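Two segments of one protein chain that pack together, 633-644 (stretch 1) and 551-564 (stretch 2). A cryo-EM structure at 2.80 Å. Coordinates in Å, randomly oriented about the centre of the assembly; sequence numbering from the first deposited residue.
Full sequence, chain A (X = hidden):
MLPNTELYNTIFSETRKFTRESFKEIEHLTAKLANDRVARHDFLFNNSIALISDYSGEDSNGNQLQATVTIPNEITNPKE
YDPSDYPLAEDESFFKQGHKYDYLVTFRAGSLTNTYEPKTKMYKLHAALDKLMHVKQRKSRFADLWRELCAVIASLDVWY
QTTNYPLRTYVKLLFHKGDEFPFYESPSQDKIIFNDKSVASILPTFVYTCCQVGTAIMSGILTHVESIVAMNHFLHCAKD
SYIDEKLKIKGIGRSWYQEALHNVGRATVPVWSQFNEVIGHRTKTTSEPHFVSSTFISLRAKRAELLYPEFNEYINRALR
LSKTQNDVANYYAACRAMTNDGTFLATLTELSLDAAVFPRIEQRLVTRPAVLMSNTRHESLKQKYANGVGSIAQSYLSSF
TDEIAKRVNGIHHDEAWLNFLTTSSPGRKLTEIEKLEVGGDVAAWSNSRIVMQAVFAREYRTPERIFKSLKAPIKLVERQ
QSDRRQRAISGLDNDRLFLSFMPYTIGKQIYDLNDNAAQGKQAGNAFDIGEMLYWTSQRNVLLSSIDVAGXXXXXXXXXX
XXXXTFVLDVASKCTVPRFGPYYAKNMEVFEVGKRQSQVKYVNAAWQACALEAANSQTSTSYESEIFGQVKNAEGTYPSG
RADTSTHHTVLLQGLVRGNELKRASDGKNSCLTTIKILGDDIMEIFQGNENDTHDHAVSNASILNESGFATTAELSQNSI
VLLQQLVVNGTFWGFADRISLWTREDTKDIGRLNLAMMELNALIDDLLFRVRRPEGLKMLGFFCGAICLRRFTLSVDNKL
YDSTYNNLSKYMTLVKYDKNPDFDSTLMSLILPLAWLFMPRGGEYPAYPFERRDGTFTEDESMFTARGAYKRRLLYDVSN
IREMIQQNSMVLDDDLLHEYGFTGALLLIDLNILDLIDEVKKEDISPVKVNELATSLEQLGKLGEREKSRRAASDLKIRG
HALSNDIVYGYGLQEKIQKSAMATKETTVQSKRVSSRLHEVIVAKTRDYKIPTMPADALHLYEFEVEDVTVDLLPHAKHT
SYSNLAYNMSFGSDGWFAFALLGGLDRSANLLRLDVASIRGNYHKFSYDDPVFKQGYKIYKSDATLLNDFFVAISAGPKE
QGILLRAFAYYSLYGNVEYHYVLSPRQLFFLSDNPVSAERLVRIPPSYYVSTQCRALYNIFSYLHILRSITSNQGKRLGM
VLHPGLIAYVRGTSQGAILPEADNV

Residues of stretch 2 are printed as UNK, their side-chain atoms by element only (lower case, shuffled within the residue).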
# COMPACT_ATOMS: atom_id res chain seq x y z
N ALA A 633 4.00 -10.30 -16.58
CA ALA A 633 5.32 -9.96 -17.10
C ALA A 633 6.06 -9.07 -16.10
O ALA A 633 5.46 -8.48 -15.20
CB ALA A 633 5.22 -9.28 -18.46
N GLU A 634 7.37 -8.98 -16.27
CA GLU A 634 8.22 -8.34 -15.28
C GLU A 634 8.57 -6.93 -15.72
O GLU A 634 8.56 -6.61 -16.91
CB GLU A 634 9.48 -9.19 -15.07
CG GLU A 634 10.19 -8.99 -13.73
CD GLU A 634 11.24 -7.90 -13.77
OE1 GLU A 634 11.80 -7.69 -14.86
OE2 GLU A 634 11.50 -7.26 -12.73
N GLY A 635 8.84 -6.06 -14.75
CA GLY A 635 9.19 -4.69 -15.06
C GLY A 635 8.10 -3.71 -14.71
O GLY A 635 7.97 -2.66 -15.35
N THR A 636 7.30 -4.06 -13.72
CA THR A 636 6.31 -3.18 -13.14
C THR A 636 6.95 -2.66 -11.85
O THR A 636 8.14 -2.84 -11.62
CB THR A 636 5.00 -3.96 -12.97
OG1 THR A 636 4.80 -4.76 -14.14
CG2 THR A 636 3.78 -3.06 -12.88
N TYR A 637 6.18 -1.98 -11.00
CA TYR A 637 6.64 -1.72 -9.66
C TYR A 637 5.59 -2.25 -8.70
O TYR A 637 4.40 -1.98 -8.89
CB TYR A 637 6.87 -0.23 -9.43
CG TYR A 637 7.75 0.03 -8.24
CD1 TYR A 637 9.13 -0.14 -8.34
CD2 TYR A 637 7.22 0.39 -7.02
CE1 TYR A 637 9.94 0.07 -7.26
CE2 TYR A 637 8.03 0.60 -5.93
CZ TYR A 637 9.39 0.44 -6.06
OH TYR A 637 10.20 0.64 -4.98
N PRO A 638 5.98 -3.02 -7.67
CA PRO A 638 5.00 -3.87 -6.97
C PRO A 638 3.97 -3.11 -6.16
O PRO A 638 2.83 -3.57 -6.05
CB PRO A 638 5.89 -4.74 -6.07
CG PRO A 638 7.23 -4.71 -6.70
CD PRO A 638 7.37 -3.34 -7.28
N SER A 639 4.36 -1.99 -5.54
CA SER A 639 3.49 -1.01 -4.89
C SER A 639 2.78 -1.51 -3.63
O SER A 639 2.05 -0.75 -2.99
CB SER A 639 2.47 -0.44 -5.89
OG SER A 639 1.64 0.53 -5.27
N GLY A 640 3.00 -2.76 -3.25
CA GLY A 640 2.62 -3.25 -1.95
C GLY A 640 3.88 -3.44 -1.14
O GLY A 640 3.99 -4.31 -0.28
N ARG A 641 4.85 -2.60 -1.46
CA ARG A 641 6.23 -2.70 -1.02
C ARG A 641 6.50 -1.61 0.02
O ARG A 641 5.69 -0.71 0.22
CB ARG A 641 7.12 -2.58 -2.25
CG ARG A 641 8.51 -3.09 -2.16
CD ARG A 641 9.15 -2.98 -3.51
NE ARG A 641 10.54 -3.38 -3.50
CZ ARG A 641 11.33 -3.34 -4.56
NH1 ARG A 641 12.59 -3.72 -4.46
NH2 ARG A 641 10.86 -2.91 -5.73
N ALA A 642 7.64 -1.71 0.70
CA ALA A 642 7.94 -0.74 1.75
C ALA A 642 8.31 0.61 1.16
O ALA A 642 7.83 1.65 1.63
CB ALA A 642 9.05 -1.27 2.65
N ASP A 643 9.13 0.62 0.11
CA ASP A 643 9.64 1.85 -0.48
C ASP A 643 8.87 2.29 -1.71
O ASP A 643 9.46 2.82 -2.65
CB ASP A 643 11.12 1.70 -0.81
CG ASP A 643 11.42 0.52 -1.72
OD1 ASP A 643 10.50 -0.26 -2.05
OD2 ASP A 643 12.59 0.37 -2.11
N THR A 644 7.55 2.09 -1.76
CA THR A 644 6.85 2.35 -3.02
C THR A 644 6.60 3.84 -3.26
O THR A 644 6.82 4.33 -4.37
CB THR A 644 5.55 1.54 -3.08
OG1 THR A 644 4.83 1.91 -4.27
CG2 THR A 644 4.68 1.70 -1.82
N UNK A 551 2.38 5.16 -13.81
CA UNK A 551 3.80 5.24 -13.47
C UNK A 551 4.36 3.90 -13.00
O UNK A 551 5.50 3.57 -13.33
c UNK A 551 5.49 6.65 -12.21
c UNK A 551 7.59 8.09 -11.18
s UNK A 551 5.80 8.05 -11.14
c UNK A 551 4.03 6.32 -12.42
N UNK A 552 3.57 3.12 -12.25
CA UNK A 552 4.07 1.84 -11.74
C UNK A 552 4.32 0.83 -12.85
O UNK A 552 5.21 -0.01 -12.72
o UNK A 552 4.27 2.44 -9.05
c UNK A 552 3.18 1.93 -9.38
o UNK A 552 2.17 1.93 -8.65
c UNK A 552 3.10 1.25 -10.72
N UNK A 553 3.55 0.89 -13.93
CA UNK A 553 3.81 0.04 -15.07
C UNK A 553 4.91 0.59 -15.96
O UNK A 553 5.43 -0.15 -16.80
c UNK A 553 2.54 -0.15 -15.89
N UNK A 554 5.29 1.85 -15.79
CA UNK A 554 6.29 2.48 -16.64
C UNK A 554 7.70 2.34 -16.10
O UNK A 554 8.65 2.44 -16.89
c UNK A 554 5.97 3.96 -16.83
o UNK A 554 4.74 4.15 -17.50
N UNK A 555 7.87 2.14 -14.80
CA UNK A 555 9.20 2.01 -14.20
C UNK A 555 9.77 0.66 -14.61
O UNK A 555 9.31 -0.39 -14.15
c UNK A 555 8.65 3.53 -12.30
c UNK A 555 9.14 2.15 -12.68
c UNK A 555 10.50 1.90 -12.05
N UNK A 556 10.79 0.67 -15.46
CA UNK A 556 11.43 -0.56 -15.89
C UNK A 556 12.46 -0.99 -14.85
O UNK A 556 12.52 -0.47 -13.74
o UNK A 556 13.12 0.59 -17.19
c UNK A 556 11.03 0.16 -18.24
c UNK A 556 12.06 -0.37 -17.27
N UNK A 557 13.30 -1.96 -15.20
CA UNK A 557 14.35 -2.40 -14.29
C UNK A 557 15.48 -1.38 -14.24
O UNK A 557 16.03 -1.07 -13.17
o UNK A 557 13.72 -4.60 -15.04
c UNK A 557 14.85 -3.77 -14.73
c UNK A 557 15.60 -4.44 -13.62
N UNK A 558 15.81 -0.82 -15.40
CA UNK A 558 16.83 0.22 -15.48
C UNK A 558 16.37 1.51 -14.82
O UNK A 558 17.21 2.28 -14.33
n UNK A 558 17.55 -0.97 -18.83
c UNK A 558 17.18 0.47 -16.94
c UNK A 558 17.87 -0.70 -17.57
o UNK A 558 18.69 -1.35 -16.95
N UNK A 559 15.07 1.78 -14.79
CA UNK A 559 14.58 2.95 -14.08
C UNK A 559 14.70 2.76 -12.57
O UNK A 559 14.98 3.72 -11.84
c UNK A 559 13.13 3.23 -14.49
c UNK A 559 12.63 4.53 -13.90
o UNK A 559 13.07 3.35 -15.91
N UNK A 560 14.53 1.52 -12.10
CA UNK A 560 14.80 1.19 -10.71
C UNK A 560 16.27 1.38 -10.37
O UNK A 560 16.61 1.77 -9.24
c UNK A 560 14.67 -0.78 -9.07
c UNK A 560 14.35 -0.25 -10.44
c UNK A 560 14.31 -0.58 -6.64
c UNK A 560 13.82 -0.15 -8.00
n UNK A 560 14.27 -2.05 -6.49
N UNK A 561 17.15 1.17 -11.34
CA UNK A 561 18.58 1.32 -11.08
C UNK A 561 18.99 2.77 -10.78
O UNK A 561 20.00 2.97 -10.10
c UNK A 561 19.37 0.79 -12.28
c UNK A 561 20.74 0.29 -11.89
o UNK A 561 21.46 -0.19 -12.79
o UNK A 561 21.10 0.36 -10.70
N UNK A 562 18.20 3.77 -11.19
CA UNK A 562 18.51 5.17 -10.89
C UNK A 562 18.41 5.43 -9.39
O UNK A 562 19.30 6.04 -8.78
c UNK A 562 16.80 6.75 -14.00
c UNK A 562 17.78 5.98 -13.18
c UNK A 562 17.80 7.57 -11.27
c UNK A 562 17.58 6.12 -11.67
N UNK A 563 17.33 4.96 -8.77
CA UNK A 563 17.20 5.03 -7.32
C UNK A 563 18.18 4.10 -6.63
O UNK A 563 18.63 4.39 -5.51
c UNK A 563 14.84 3.75 -3.38
c UNK A 563 15.37 4.79 -5.49
c UNK A 563 15.76 4.68 -6.94
c UNK A 563 15.12 6.02 -4.90
c UNK A 563 15.21 3.65 -4.70
c UNK A 563 14.61 4.99 -2.83
c UNK A 563 14.75 6.12 -3.58
o UNK A 563 14.24 5.09 -1.51
N UNK A 564 18.53 2.98 -7.27
CA UNK A 564 19.50 2.06 -6.69
C UNK A 564 20.89 2.67 -6.56
O UNK A 564 21.61 2.35 -5.61
n UNK A 564 18.04 -0.83 -8.39
o UNK A 564 17.80 -0.18 -6.27
c UNK A 564 19.60 0.77 -7.50
c UNK A 564 18.39 -0.11 -7.34

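Position 551 carries three carbons and a sulfur in an unbranched chain, with the sulfur between the second and third carbons; it stays clear of stretch 1. This is methionine, M551. Position 552 has two carbons, the second holding two oxygens, one near CB of Y637 and the other near CB of S639. The forked end fits aspartate: D552, with OD1 3.7 Å from Y637 CB and OD2 3.7 Å from S639 CB. Its backbone O receives a weak hydrogen bond from Y637 N at 2.8 Å, bent to 118°.

Position 553 shows one carbon, so it is alanine. A553 points its CB away, yet its CA lies 3.8 Å from T636 CG2: a small residue where the backbones run close. Position 554 has one carbon and one oxygen, turned away from stretch 1, and is serine, S554. Position 555 bears three carbons forked at the first, one arm near the ring of Y637; this is valine, V555, whose CG1 is 4.5 Å from Y637 CD1.

Position 556 has a first carbon carrying one oxygen and one carbon, pointing away from stretch 1: threonine. T556 sits at the N-cap of the following helix. Position 557 repeats that fork, its oxygen beside E634, and is also threonine; T557 OG1 lies 3.6 Å from E634 OE1. Position 558 ends in one oxygen and one nitrogen on its second carbon, out of reach: asparagine, N558. Position 559 is a third oxygen-and-carbon fork, threonine T559, whose OG1 hydrogen-bonds T556 OG1 at 3.0 Å.

Position 560 runs four carbons to a nitrogen, passing the edge of the Y637 ring. It is lysine, K560, with CD 4.0 Å from Y637 CE1. Position 561 has two carbons and two terminal oxygens, out of reach: aspartate, D561. Position 562 has four carbons forked at the first, one arm two carbons long: isoleucine, I562. Position 563 is a six-carbon ring bearing an oxygen, near D643: tyrosine, Y563, its CE2 4.3 Å from D643 OD2. Position 564 ends in oxygen and nitrogen on its second carbon and makes no contact: asparagine, N564.

The rule here is close backbone plus one aromatic. G635, at phi 108°, where a CB would jam against the preceding carbonyl, brings its CA to 4.8 Å from T556 CA. Y637 then spans D552, V555 and K560. The price is like charges: K560 NZ sits 3.1 Å from R641 NH1, two donors without a bond, though NZ is satisfied elsewhere in the structure and R641 NE has D643 OD1 at 3.4 Å.

Stretch 2 551-564: MDASVTTNTKDIYN
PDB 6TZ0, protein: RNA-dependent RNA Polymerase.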